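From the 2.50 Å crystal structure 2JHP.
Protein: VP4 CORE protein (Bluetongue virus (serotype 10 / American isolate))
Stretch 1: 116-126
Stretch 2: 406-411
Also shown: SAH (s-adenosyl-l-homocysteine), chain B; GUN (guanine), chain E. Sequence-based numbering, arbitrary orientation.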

# COMPACT_ATOMS: atom_id res chain seq x y z
N GLY A 116 -6.19 -4.85 -4.16
CA GLY A 116 -5.82 -5.01 -5.56
C GLY A 116 -5.44 -3.68 -6.18
O GLY A 116 -4.45 -3.59 -6.92
N PHE A 117 -6.22 -2.65 -5.87
CA PHE A 117 -5.94 -1.33 -6.39
C PHE A 117 -4.57 -0.81 -5.90
O PHE A 117 -3.70 -0.48 -6.70
CB PHE A 117 -7.07 -0.36 -6.04
CG PHE A 117 -6.74 1.06 -6.30
CD1 PHE A 117 -6.57 1.51 -7.58
CD2 PHE A 117 -6.59 1.93 -5.27
CE1 PHE A 117 -6.26 2.83 -7.82
CE2 PHE A 117 -6.29 3.26 -5.48
CZ PHE A 117 -6.12 3.72 -6.78
N GLY A 118 -4.39 -0.77 -4.58
CA GLY A 118 -3.12 -0.36 -4.00
C GLY A 118 -1.91 -1.17 -4.45
O GLY A 118 -0.83 -0.62 -4.60
N ASP A 119 -2.11 -2.48 -4.67
CA ASP A 119 -1.03 -3.39 -5.05
C ASP A 119 -0.55 -3.17 -6.47
O ASP A 119 0.62 -3.37 -6.78
CB ASP A 119 -1.47 -4.86 -4.92
CG ASP A 119 -1.55 -5.35 -3.48
OD1 ASP A 119 -1.42 -4.56 -2.51
OD2 ASP A 119 -1.76 -6.56 -3.32
N ALA A 120 -1.48 -2.81 -7.34
CA ALA A 120 -1.16 -2.52 -8.71
C ALA A 120 -0.29 -1.27 -8.78
O ALA A 120 0.72 -1.25 -9.46
CB ALA A 120 -2.41 -2.38 -9.52
N LEU A 121 -0.67 -0.23 -8.04
CA LEU A 121 0.14 0.98 -7.95
C LEU A 121 1.48 0.74 -7.28
O LEU A 121 2.46 1.38 -7.63
CB LEU A 121 -0.61 2.08 -7.20
CG LEU A 121 -1.90 2.62 -7.81
CD1 LEU A 121 -2.33 3.90 -7.06
CD2 LEU A 121 -1.77 2.90 -9.30
N ARG A 122 1.54 -0.16 -6.30
CA ARG A 122 2.77 -0.38 -5.57
C ARG A 122 3.76 -1.19 -6.39
O ARG A 122 4.97 -0.98 -6.29
CB ARG A 122 2.51 -1.05 -4.24
CG ARG A 122 3.59 -0.74 -3.19
CD ARG A 122 3.32 -1.37 -1.82
NE ARG A 122 2.06 -0.90 -1.27
CZ ARG A 122 0.93 -1.59 -1.35
NH1 ARG A 122 0.93 -2.77 -1.94
NH2 ARG A 122 -0.19 -1.09 -0.84
N ASN A 123 3.25 -2.11 -7.22
CA ASN A 123 4.12 -2.91 -8.05
C ASN A 123 4.79 -2.07 -9.10
O ASN A 123 5.96 -2.21 -9.30
CB ASN A 123 3.39 -4.12 -8.64
CG ASN A 123 2.98 -5.14 -7.56
OD1 ASN A 123 3.36 -5.03 -6.38
ND2 ASN A 123 2.18 -6.12 -7.96
N TYR A 124 4.06 -1.15 -9.71
CA TYR A 124 4.66 -0.18 -10.62
C TYR A 124 5.78 0.58 -9.91
O TYR A 124 6.87 0.79 -10.48
CB TYR A 124 3.60 0.79 -11.18
CG TYR A 124 4.17 2.05 -11.82
CD1 TYR A 124 4.62 2.04 -13.15
CD2 TYR A 124 4.26 3.25 -11.10
CE1 TYR A 124 5.13 3.19 -13.74
CE2 TYR A 124 4.79 4.41 -11.69
CZ TYR A 124 5.22 4.37 -13.01
OH TYR A 124 5.75 5.52 -13.60
N ALA A 125 5.51 0.95 -8.65
CA ALA A 125 6.45 1.72 -7.83
C ALA A 125 7.71 0.94 -7.46
O ALA A 125 8.77 1.55 -7.31
CB ALA A 125 5.77 2.27 -6.58
N PHE A 126 7.61 -0.38 -7.31
CA PHE A 126 8.79 -1.19 -7.01
C PHE A 126 9.67 -1.30 -8.24
O PHE A 126 10.88 -1.49 -8.14
CB PHE A 126 8.41 -2.58 -6.49
CG PHE A 126 8.00 -2.60 -5.04
CD1 PHE A 126 6.71 -2.98 -4.67
CD2 PHE A 126 8.92 -2.25 -4.04
CE1 PHE A 126 6.33 -3.01 -3.31
CE2 PHE A 126 8.54 -2.27 -2.68
CZ PHE A 126 7.24 -2.65 -2.32
N ARG A 406 11.69 8.28 -5.74
CA ARG A 406 10.85 7.99 -4.58
C ARG A 406 9.40 7.69 -4.95
O ARG A 406 8.93 8.10 -5.99
CB ARG A 406 10.90 9.16 -3.60
CG ARG A 406 10.42 10.47 -4.19
CD ARG A 406 10.44 11.63 -3.18
NE ARG A 406 9.43 11.49 -2.12
CZ ARG A 406 9.48 12.13 -0.96
NH1 ARG A 406 10.49 12.95 -0.67
NH2 ARG A 406 8.52 11.95 -0.07
N ALA A 407 8.71 6.96 -4.07
CA ALA A 407 7.27 6.70 -4.19
C ALA A 407 6.56 7.16 -2.92
O ALA A 407 7.13 7.11 -1.82
CB ALA A 407 7.02 5.21 -4.41
N ASP A 408 5.32 7.60 -3.06
CA ASP A 408 4.61 8.25 -1.94
C ASP A 408 3.14 7.82 -1.84
O ASP A 408 2.21 8.61 -2.01
CB ASP A 408 4.78 9.76 -2.06
CG ASP A 408 6.22 10.19 -1.82
OD1 ASP A 408 6.58 10.43 -0.64
OD2 ASP A 408 6.99 10.30 -2.81
N LEU A 409 2.96 6.53 -1.57
CA LEU A 409 1.67 5.89 -1.73
C LEU A 409 0.85 5.88 -0.42
O LEU A 409 1.34 5.47 0.63
CB LEU A 409 1.87 4.47 -2.28
CG LEU A 409 2.50 4.33 -3.67
CD1 LEU A 409 2.97 2.93 -3.94
CD2 LEU A 409 1.52 4.77 -4.73
N PHE A 410 -0.37 6.40 -0.52
CA PHE A 410 -1.40 6.27 0.50
C PHE A 410 -0.99 6.78 1.88
O PHE A 410 -1.03 6.03 2.85
CB PHE A 410 -1.92 4.81 0.62
CG PHE A 410 -2.32 4.20 -0.68
CD1 PHE A 410 -1.52 3.24 -1.27
CD2 PHE A 410 -3.50 4.57 -1.31
CE1 PHE A 410 -1.88 2.66 -2.47
CE2 PHE A 410 -3.89 3.99 -2.51
CZ PHE A 410 -3.07 3.03 -3.10
N TYR A 411 -0.61 8.05 1.96
CA TYR A 411 -0.25 8.63 3.24
C TYR A 411 -0.40 10.14 3.27
O TYR A 411 -0.81 10.71 4.28
CB TYR A 411 1.17 8.18 3.66
CG TYR A 411 2.33 9.01 3.14
CD1 TYR A 411 2.75 10.16 3.81
CD2 TYR A 411 3.02 8.63 1.99
CE1 TYR A 411 3.83 10.92 3.35
CE2 TYR A 411 4.11 9.38 1.50
CZ TYR A 411 4.51 10.52 2.19
OH TYR A 411 5.56 11.29 1.72
N SAH B . 2.31 3.56 1.97
CA SAH B . 1.69 2.24 2.34
CB SAH B . 0.83 2.27 3.60
CG SAH B . 0.16 3.56 4.04
SD SAH B . -0.50 3.38 5.72
C SAH B . 0.95 1.59 1.18
O SAH B . 1.42 1.61 0.05
OXT SAH B . -0.12 1.01 1.36
C5' SAH B . -0.07 5.11 6.08
C4' SAH B . 1.18 5.24 6.93
O4' SAH B . 1.89 6.42 6.61
C3' SAH B . 0.87 5.30 8.42
O3' SAH B . 1.83 4.48 9.08
C2' SAH B . 1.10 6.75 8.80
O2' SAH B . 1.60 6.91 10.11
C1' SAH B . 2.16 7.17 7.79
N9 SAH B . 2.19 8.63 7.55
C8 SAH B . 1.12 9.49 7.49
N7 SAH B . 1.59 10.75 7.25
C5 SAH B . 2.94 10.70 7.15
C6 SAH B . 3.91 11.67 6.91
N6 SAH B . 3.56 12.94 6.72
N1 SAH B . 5.24 11.32 6.85
C2 SAH B . 5.62 10.00 7.03
N3 SAH B . 4.66 9.03 7.27
C4 SAH B . 3.34 9.37 7.33
N9 GUN E . -3.40 -1.35 0.26
C8 GUN E . -2.94 -1.10 1.49
N7 GUN E . -3.54 -0.00 1.96
C5 GUN E . -4.39 0.44 1.03
C6 GUN E . -5.28 1.52 0.98
O6 GUN E . -5.38 2.30 1.92
N1 GUN E . -6.05 1.71 -0.17
C2 GUN E . -5.91 0.80 -1.24
N2 GUN E . -6.63 0.95 -2.33
N3 GUN E . -5.05 -0.22 -1.15
C4 GUN E . -4.30 -0.42 -0.05

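Residues 116-126 are part of a longer helix, held by i-to-i+4 bonds such as Arg122 N to Gly118 O (3.0 Å) and Phe126 N to Arg122 O (2.9 Å). The second stretch enters as a strand at Arg406 and Ala407 and is loop by Leu409, with Phe410 in a left-handed conformation (phi/psi 56/58). The chains run in opposite senses: Ala125 CA lies 6.2 Å from Ala407 CA, and Arg122 CA lies 7.4 Å from Leu409 CA. No hydrogen bond crosses between them, so the contact rests on apolar packing.

Side-chain size follows the spacing. Where the backbones are closer, two methyls suffice, Ala125 CB meeting Ala407 CB at 3.9 Å. Farther along, Leu409 bridges the wider gap: its CD1 sits 3.7 Å from Arg122 CA and 3.9 Å from Ala125 CB, while its CD2 lies 4.2 Å from Leu121 CB. Phe410 then reaches the earlier turns of the helix. Its CZ approaches Gly118 CA at 3.5 Å and Leu121 CD1 at 4.1 Å, and its CE2 meets Phe117 CE2 at 3.9 Å. Gly118 leaves room for guanine as well, whose N3 is 3.4 Å from Gly118 CA; an ideal CB there would clash with that N3. Guanine also lies over one face of the Phe410 ring.

Much of the polar chemistry stays within each stretch or passes through a ligand. Arg122 NH1 forms a salt bridge with Asp119 OD1 (3.0 Å), which helps fix the guanidinium, while Arg122 NE and NH2 donate to the S-adenosylhomocysteine carboxylate, NE to O at 2.9 Å and NH2 to OXT at 3.0 Å. The ligand's amino N donates to Leu409 O at 2.5 Å, so its amino-acid end links the two stretches. On the side away from the helix, Asp408 OD1 accepts from Arg406 NH2 (2.5 Å, a salt bridge) and from Tyr411 OH (2.7 Å), joining the two ends of this stretch.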